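PDB 2VBQ: aminoglycoside N(6')-acetyltransferase type 1 from Salmonella choleraesuis, which transfers an acetyl group from acetyl-CoA to the 6'-amino group of aminoglycoside antibiotics, conferring resistance to them, and works as a homodimer. Local coordinates for residues A[24-28]-A[29-33]; A[100-103]-A[104-107]; A[140-143]-A[144-148]. All coordinates share one frame; numbering follows the deposited sequence.

Contact 1: A[24-28]-A[29-33]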
loop_
_atom_site.group_PDB
_atom_site.type_symbol
_atom_site.label_atom_id
_atom_site.label_comp_id
_atom_site.label_asym_id
_atom_site.label_seq_id
_atom_site.Cartn_x
_atom_site.Cartn_y
_atom_site.Cartn_z
ATOM N N ARG A 24 21.147 7.009 -12.612
ATOM C CA ARG A 24 22.042 6.177 -11.826
ATOM C C ARG A 24 21.253 5.617 -10.607
ATOM O O ARG A 24 20.601 6.367 -9.883
ATOM C CB ARG A 24 23.280 6.992 -11.400
ATOM C CG ARG A 24 24.017 7.732 -12.567
ATOM C CD ARG A 24 24.897 6.764 -13.410
ATOM N NE ARG A 24 25.743 7.373 -14.465
ATOM C CZ ARG A 24 26.271 8.603 -14.444
ATOM N NH1 ARG A 24 26.068 9.433 -13.422
ATOM N NH2 ARG A 24 27.013 9.010 -15.465
ATOM N N GLN A 25 21.272 4.292 -10.417
ATOM C CA GLN A 25 20.804 3.733 -9.163
ATOM C C GLN A 25 21.706 4.269 -8.076
ATOM O O GLN A 25 22.939 4.304 -8.225
ATOM C CB GLN A 25 20.808 2.193 -9.159
ATOM C CG GLN A 25 20.071 1.588 -7.926
ATOM C CD GLN A 25 19.941 0.087 -8.026
ATOM O OE1 GLN A 25 19.908 -0.454 -9.119
ATOM N NE2 GLN A 25 19.866 -0.586 -6.892
ATOM N N MET A 26 21.089 4.719 -6.996
ATOM C CA MET A 26 21.823 5.386 -5.946
ATOM C C MET A 26 22.704 4.441 -5.152
ATOM O O MET A 26 22.249 3.403 -4.651
ATOM C CB MET A 26 20.887 6.065 -4.972
ATOM C CG MET A 26 21.663 6.588 -3.778
ATOM S SD MET A 26 20.605 7.398 -2.649
ATOM C CE MET A 26 19.833 6.028 -1.724
ATOM N N ASN A 27 23.962 4.829 -5.028
ATOM C CA ASN A 27 24.903 4.119 -4.188
ATOM C C ASN A 27 25.486 5.158 -3.223
ATOM O O ASN A 27 25.054 6.331 -3.214
ATOM C CB ASN A 27 25.945 3.370 -5.055
ATOM C CG ASN A 27 26.747 4.289 -5.980
ATOM O OD1 ASN A 27 26.952 5.467 -5.685
ATOM N ND2 ASN A 27 27.228 3.742 -7.097
ATOM N N LYS A 28 26.432 4.734 -2.390
ATOM C CA LYS A 28 27.115 5.624 -1.468
ATOM C C LYS A 28 27.559 6.947 -2.124
ATOM O O LYS A 28 27.455 8.021 -1.518
ATOM C CB LYS A 28 28.336 4.898 -0.873
ATOM C CG LYS A 28 28.810 5.464 0.460
ATOM C CD LYS A 28 27.886 5.028 1.597
ATOM C CE LYS A 28 28.302 5.641 2.928
ATOM N NZ LYS A 28 29.646 5.182 3.401
ATOM N N THR A 29 28.047 6.867 -3.358
ATOM C CA THR A 29 28.554 8.063 -4.028
ATOM C C THR A 29 27.473 9.107 -4.408
ATOM O O THR A 29 27.786 10.286 -4.557
ATOM C CB THR A 29 29.500 7.733 -5.217
ATOM O OG1 THR A 29 28.760 7.173 -6.307
ATOM C CG2 THR A 29 30.597 6.762 -4.786
ATOM N N HIS A 30 26.208 8.693 -4.515
ATOM C CA HIS A 30 25.139 9.630 -4.867
ATOM C C HIS A 30 24.279 10.039 -3.693
ATOM O O HIS A 30 23.233 10.655 -3.894
ATOM C CB HIS A 30 24.213 9.040 -5.929
ATOM C CG HIS A 30 24.906 8.665 -7.190
ATOM N ND1 HIS A 30 25.144 7.354 -7.540
ATOM C CD2 HIS A 30 25.413 9.425 -8.189
ATOM C CE1 HIS A 30 25.767 7.324 -8.706
ATOM N NE2 HIS A 30 25.948 8.567 -9.117
ATOM N N LEU A 31 24.686 9.655 -2.480
ATOM C CA LEU A 31 23.867 9.897 -1.293
ATOM C C LEU A 31 23.580 11.371 -1.071
ATOM O O LEU A 31 22.446 11.729 -0.758
ATOM C CB LEU A 31 24.506 9.331 -0.024
ATOM C CG LEU A 31 24.231 7.889 0.408
ATOM C CD1 LEU A 31 25.100 7.572 1.637
ATOM C CD2 LEU A 31 22.751 7.667 0.711
ATOM N N GLU A 32 24.598 12.221 -1.201
ATOM C CA GLU A 32 24.383 13.697 -1.053
ATOM C C GLU A 32 23.520 14.316 -2.167
ATOM O O GLU A 32 22.708 15.181 -1.893
ATOM C CB GLU A 32 25.709 14.450 -0.934
ATOM C CG GLU A 32 26.455 14.165 0.377
ATOM C CD GLU A 32 27.203 12.843 0.362
ATOM O OE1 GLU A 32 27.297 12.179 -0.705
ATOM O OE2 GLU A 32 27.714 12.464 1.444
ATOM N N HIS A 33 23.702 13.865 -3.408
ATOM C CA HIS A 33 22.830 14.273 -4.509
ATOM C C HIS A 33 21.367 13.965 -4.168
ATOM O O HIS A 33 20.483 14.818 -4.327
ATOM C CB HIS A 33 23.172 13.545 -5.801
ATOM C CG HIS A 33 24.480 13.928 -6.415
ATOM N ND1 HIS A 33 24.966 15.218 -6.410
ATOM C CD2 HIS A 33 25.380 13.191 -7.107
ATOM C CE1 HIS A 33 26.126 15.251 -7.046
ATOM N NE2 HIS A 33 26.393 14.037 -7.488
#
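The side-chain oxygen of Asn27 takes the hydroxyl of Thr29, with OD1 and OG1 2.6 Å apart. The donor lies 18° from the amide plane. Asn27 CG sits between the backbone N and the carbonyl carbon (chi1 59°), which brings OD1 over to Thr29. The same OD1 accepts a weak bond from Thr29 N. On the backbone, His30 N donates to Asn27 O at 2.9 Å, reaching the carbonyl from well above its plane. Residues Asn27 to His30 thus form a type I beta turn. It carries the chain from strand 21-25, outermost in the sheet of this chain, into helix 31-41, with His30 at the N-cap. Leu31 N gives Lys28 O a weak bond. The His30 ring lies close to parallel with the Asn27 amide, their planes 17° apart. Thr29 OG1 sits over one ring face, offset toward the rim. Farther out, His30 CE1 meets Arg24 CB at 3.7 Å. Arg24 also makes a long, weak ion pair with Asp22, one of the nickel ligands. Leu31 CD2 lies 4.0 Å from Met26 SD, and Leu31 CD1 3.8 Å from Lys28 CD. Ile57 and Leu58 of helix 47-59 pack on this apolar group, touching Met26 and Leu31 respectively.

Contact 2: A[100-103]-A[104-107]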
loop_
_atom_site.group_PDB
_atom_site.type_symbol
_atom_site.label_atom_id
_atom_site.label_comp_id
_atom_site.label_asym_id
_atom_site.label_seq_id
_atom_site.Cartn_x
_atom_site.Cartn_y
_atom_site.Cartn_z
ATOM N N GLY A 100 8.279 7.830 -4.519
ATOM C CA GLY A 100 8.470 9.295 -4.611
ATOM C C GLY A 100 9.131 9.660 -5.925
ATOM O O GLY A 100 9.958 8.907 -6.424
ATOM N N ILE A 101 8.777 10.812 -6.483
ATOM C CA ILE A 101 9.420 11.297 -7.686
ATOM C C ILE A 101 9.400 12.832 -7.691
ATOM O O ILE A 101 8.382 13.465 -7.346
ATOM C CB ILE A 101 8.809 10.683 -8.986
ATOM C CG1 ILE A 101 9.723 10.941 -10.190
ATOM C CG2 ILE A 101 7.349 11.189 -9.206
ATOM C CD1 ILE A 101 9.550 9.993 -11.344
ATOM N N PHE A 102 10.526 13.408 -8.096
ATOM C CA PHE A 102 10.710 14.856 -8.095
ATOM C C PHE A 102 11.753 15.238 -9.119
ATOM O O PHE A 102 12.818 14.614 -9.189
ATOM C CB PHE A 102 11.142 15.338 -6.698
ATOM C CG PHE A 102 11.533 16.812 -6.652
ATOM C CD1 PHE A 102 10.560 17.810 -6.447
ATOM C CD2 PHE A 102 12.866 17.191 -6.799
ATOM C CE1 PHE A 102 10.939 19.205 -6.405
ATOM C CE2 PHE A 102 13.246 18.548 -6.767
ATOM C CZ PHE A 102 12.277 19.546 -6.565
ATOM N N VAL A 103 11.453 16.262 -9.909
ATOM C CA VAL A 103 12.404 16.833 -10.859
ATOM C C VAL A 103 12.467 18.327 -10.570
ATOM O O VAL A 103 11.418 18.944 -10.340
ATOM C CB VAL A 103 11.985 16.582 -12.342
ATOM C CG1 VAL A 103 12.924 17.295 -13.341
ATOM C CG2 VAL A 103 11.927 15.074 -12.644
ATOM N N LEU A 104 13.677 18.884 -10.520
ATOM C CA LEU A 104 13.834 20.320 -10.226
ATOM C C LEU A 104 13.004 21.158 -11.198
ATOM O O LEU A 104 12.975 20.848 -12.399
ATOM C CB LEU A 104 15.303 20.742 -10.352
ATOM C CG LEU A 104 16.228 20.300 -9.211
ATOM C CD1 LEU A 104 17.668 20.491 -9.604
ATOM C CD2 LEU A 104 15.926 21.052 -7.936
ATOM N N PRO A 105 12.344 22.219 -10.689
ATOM C CA PRO A 105 11.507 23.110 -11.527
ATOM C C PRO A 105 12.124 23.465 -12.891
ATOM O O PRO A 105 11.447 23.288 -13.904
ATOM C CB PRO A 105 11.286 24.331 -10.629
ATOM C CG PRO A 105 11.237 23.731 -9.260
ATOM C CD PRO A 105 12.310 22.636 -9.269
ATOM N N SER A 106 13.412 23.836 -12.926
ATOM C CA SER A 106 14.054 24.322 -14.149
ATOM C C SER A 106 14.299 23.235 -15.186
ATOM O O SER A 106 14.582 23.545 -16.352
ATOM C CB SER A 106 15.379 25.037 -13.863
ATOM O OG SER A 106 15.179 26.163 -13.029
ATOM N N PHE A 107 14.233 21.972 -14.751
ATOM C CA PHE A 107 14.508 20.830 -15.639
ATOM C C PHE A 107 13.262 20.007 -16.035
ATOM O O PHE A 107 13.395 18.939 -16.636
ATOM C CB PHE A 107 15.608 19.925 -15.026
ATOM C CG PHE A 107 16.926 20.627 -14.835
ATOM C CD1 PHE A 107 17.867 20.646 -15.846
ATOM C CD2 PHE A 107 17.209 21.299 -13.650
ATOM C CE1 PHE A 107 19.099 21.315 -15.683
ATOM C CE2 PHE A 107 18.421 21.986 -13.479
ATOM C CZ PHE A 107 19.366 21.991 -14.502
#
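The Phe102 ring meets Leu104 and Pro105 obliquely, through its CE2 and CZ corner. Phe102 CE2 lies 3.8 Å from Leu104 CD2 and equally far from the backbone N of Leu104. Phe102 CZ lies 4.1 Å from Pro105 CD. The ring leans this way because CG stands opposite the backbone N (chi1 172°), next to the carbonyl that leads on to Leu104. Helix 31-41 also packs here: Leu37 touches both Phe102 and Leu104, and Leu41 touches Phe102. The second flat group, Phe107, uses its CB rather than its ring, 4.1 Å from Val103 CG1. Val103 CG1 also lies 3.7 Å from Phe107 O. Phe107 N donates to Leu104 O at 2.9 Å, which closes a type I beta turn with Pro105 and Ser106 at its corners. This turn follows strand 95-103 and leads toward helix 112-126. In the GNAT fold that connection begins the acetyl-CoA pyrophosphate-binding region. Arg108 NE donates a hydrogen bond to Val103 O. The side-chain contacts within 100-107 are apolar, and the polar work falls to the main chain. The N-H groups of Ile101 and Val103 both bond the bisubstrate inhibitor. The strand end makes these hydrogen bonds through its backbone, while Phe102 packs toward helix 31-41 and Ile101 and Val103 toward helix 112-126; the Val103 side chain also lies beside the inhibitor.

Contact 3: A[140-143]-A[144-148]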
loop_
_atom_site.group_PDB
_atom_site.type_symbol
_atom_site.label_atom_id
_atom_site.label_comp_id
_atom_site.label_asym_id
_atom_site.label_seq_id
_atom_site.Cartn_x
_atom_site.Cartn_y
_atom_site.Cartn_z
ATOM N N ASN A 140 -3.321 16.856 -6.959
ATOM C CA ASN A 140 -2.106 17.061 -7.765
ATOM C C ASN A 140 -2.373 16.684 -9.212
ATOM O O ASN A 140 -2.110 15.551 -9.635
ATOM C CB ASN A 140 -0.930 16.257 -7.179
ATOM C CG ASN A 140 0.392 16.565 -7.861
ATOM O OD1 ASN A 140 0.432 17.047 -8.999
ATOM N ND2 ASN A 140 1.485 16.250 -7.178
ATOM N N THR A 141 -2.917 17.640 -9.972
ATOM C CA THR A 141 -3.386 17.339 -11.319
ATOM C C THR A 141 -2.222 17.100 -12.283
ATOM O O THR A 141 -2.334 16.263 -13.164
ATOM C CB THR A 141 -4.343 18.442 -11.860
ATOM O OG1 THR A 141 -3.740 19.715 -11.653
ATOM C CG2 THR A 141 -5.673 18.420 -11.109
ATOM N N ILE A 142 -1.096 17.789 -12.089
ATOM C CA ILE A 142 0.084 17.576 -12.953
ATOM C C ILE A 142 0.576 16.122 -12.805
ATOM O O ILE A 142 0.845 15.429 -13.799
ATOM C CB ILE A 142 1.220 18.588 -12.670
ATOM C CG1 ILE A 142 0.855 19.980 -13.243
ATOM C CG2 ILE A 142 2.561 18.114 -13.293
ATOM C CD1 ILE A 142 1.774 21.089 -12.773
ATOM N N SER A 143 0.646 15.656 -11.561
ATOM C CA SER A 143 1.041 14.269 -11.301
ATOM C C SER A 143 0.114 13.270 -11.982
ATOM O O SER A 143 0.578 12.295 -12.544
ATOM C CB SER A 143 1.115 13.960 -9.812
ATOM O OG SER A 143 1.510 12.602 -9.663
ATOM N N GLN A 144 -1.194 13.505 -11.910
ATOM C CA GLN A 144 -2.162 12.624 -12.584
ATOM C C GLN A 144 -1.883 12.573 -14.094
ATOM O O GLN A 144 -1.766 11.500 -14.672
ATOM C CB GLN A 144 -3.594 13.089 -12.284
ATOM C CG GLN A 144 -3.930 13.090 -10.766
ATOM C CD GLN A 144 -5.181 13.873 -10.445
ATOM O OE1 GLN A 144 -6.175 13.789 -11.172
ATOM N NE2 GLN A 144 -5.143 14.641 -9.356
ATOM N N LYS A 145 -1.737 13.741 -14.718
ATOM C CA LYS A 145 -1.414 13.835 -16.158
ATOM C C LYS A 145 -0.119 13.101 -16.519
ATOM O O LYS A 145 -0.061 12.337 -17.494
ATOM C CB LYS A 145 -1.316 15.310 -16.574
ATOM C CG LYS A 145 -2.672 16.032 -16.547
ATOM C CD LYS A 145 -2.470 17.543 -16.411
ATOM C CE LYS A 145 -3.797 18.290 -16.569
ATOM N NZ LYS A 145 -3.585 19.765 -16.501
ATOM N N VAL A 146 0.910 13.324 -15.695
ATOM C CA VAL A 146 2.187 12.640 -15.825
ATOM C C VAL A 146 2.015 11.124 -15.757
ATOM O O VAL A 146 2.496 10.405 -16.632
ATOM C CB VAL A 146 3.220 13.133 -14.743
ATOM C CG1 VAL A 146 4.481 12.261 -14.737
ATOM C CG2 VAL A 146 3.593 14.593 -14.976
ATOM N N HIS A 147 1.341 10.622 -14.719
ATOM C CA HIS A 147 1.195 9.146 -14.579
ATOM C C HIS A 147 0.519 8.569 -15.856
ATOM O O HIS A 147 0.971 7.588 -16.444
ATOM C CB HIS A 147 0.405 8.772 -13.316
ATOM C CG HIS A 147 1.217 8.772 -12.045
ATOM N ND1 HIS A 147 1.369 9.895 -11.257
ATOM C CD2 HIS A 147 1.883 7.777 -11.408
ATOM C CE1 HIS A 147 2.098 9.593 -10.194
ATOM N NE2 HIS A 147 2.430 8.316 -10.266
ATOM N N GLN A 148 -0.527 9.233 -16.302
ATOM C CA GLN A 148 -1.275 8.765 -17.480
ATOM C C GLN A 148 -0.538 8.864 -18.806
ATOM O O GLN A 148 -0.657 7.976 -19.628
ATOM C CB GLN A 148 -2.606 9.468 -17.532
ATOM C CG GLN A 148 -3.429 8.987 -16.376
ATOM C CD GLN A 148 -4.713 9.723 -16.242
ATOM O OE1 GLN A 148 -5.778 9.107 -16.208
ATOM N NE2 GLN A 148 -4.636 11.048 -16.163
#
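Ser143 O is gripped twice by His147. His147 N and His147 ND1 each donate to Ser143 O at 2.8 Å, from opposite faces of the carbonyl plane. The oxygen lies close to the ring plane at the ND1 edge, so the bond helps fix the ring's rotation. With CG turned away from its own carbonyl carbon (chi1 -81°), the ring folds back along the helix toward Ser143. Ser143 OG lies beside the ring and hydrogen-bonds Thr136 OG1. The far nitrogen, NE2 of His147, bonds Ser134 OG. Phe152 meets the ring edge-to-face, and Tyr161 of the second subunit stacks on it.

At the start of the helix Asn140 is the N-cap. Asn140 OD1 accepts from Ser143 N at 2.9 Å, with the donor well above the amide plane. ND2 of the same amide bonds the bisubstrate inhibitor, so one side chain both caps helix 141-149 and holds the ligand. This N-terminal end belongs to the acetyl-CoA site of the GNAT fold. Asn140 O accepts Gln144 N at 3.2 Å, in the carbonyl plane. It also takes a weak bond from Gln144 NE2, which makes further weak bonds to Ser137 O and Pro138 O.

The next turn is regular. Lys145 N bonds Thr141 O, and the side chain of Lys145 runs back past that carbonyl, its CG 3.4 Å from the oxygen. Val146 N meets Ile142 O nearly head-on at 2.8 Å. Beside this bond, Ile142 CG2 and Val146 CG2 touch at 4.0 Å. Both residues line the inhibitor pocket.

Overall arrangement
Contact 1 is at the outermost strand of the chain's sheet and is partly buried, with most of its polar residues at the surface. It combines a polar turn near the nickel site with a small apolar group. Contact 2 lies nearer the chain centre, on strand 95-103 of the same sheet, and its side-chain contacts are apolar. Helix 31-41 links the two: it starts in contact 1 and packs on contact 2. Contact 3, on the opposite side of the chain's centre from contact 1, is partly buried and helical, mainly polar, with a small apolar side facing the inhibitor pocket. Contacts 2 and 3 both touch the bisubstrate inhibitor; contact 3 alone meets the second subunit.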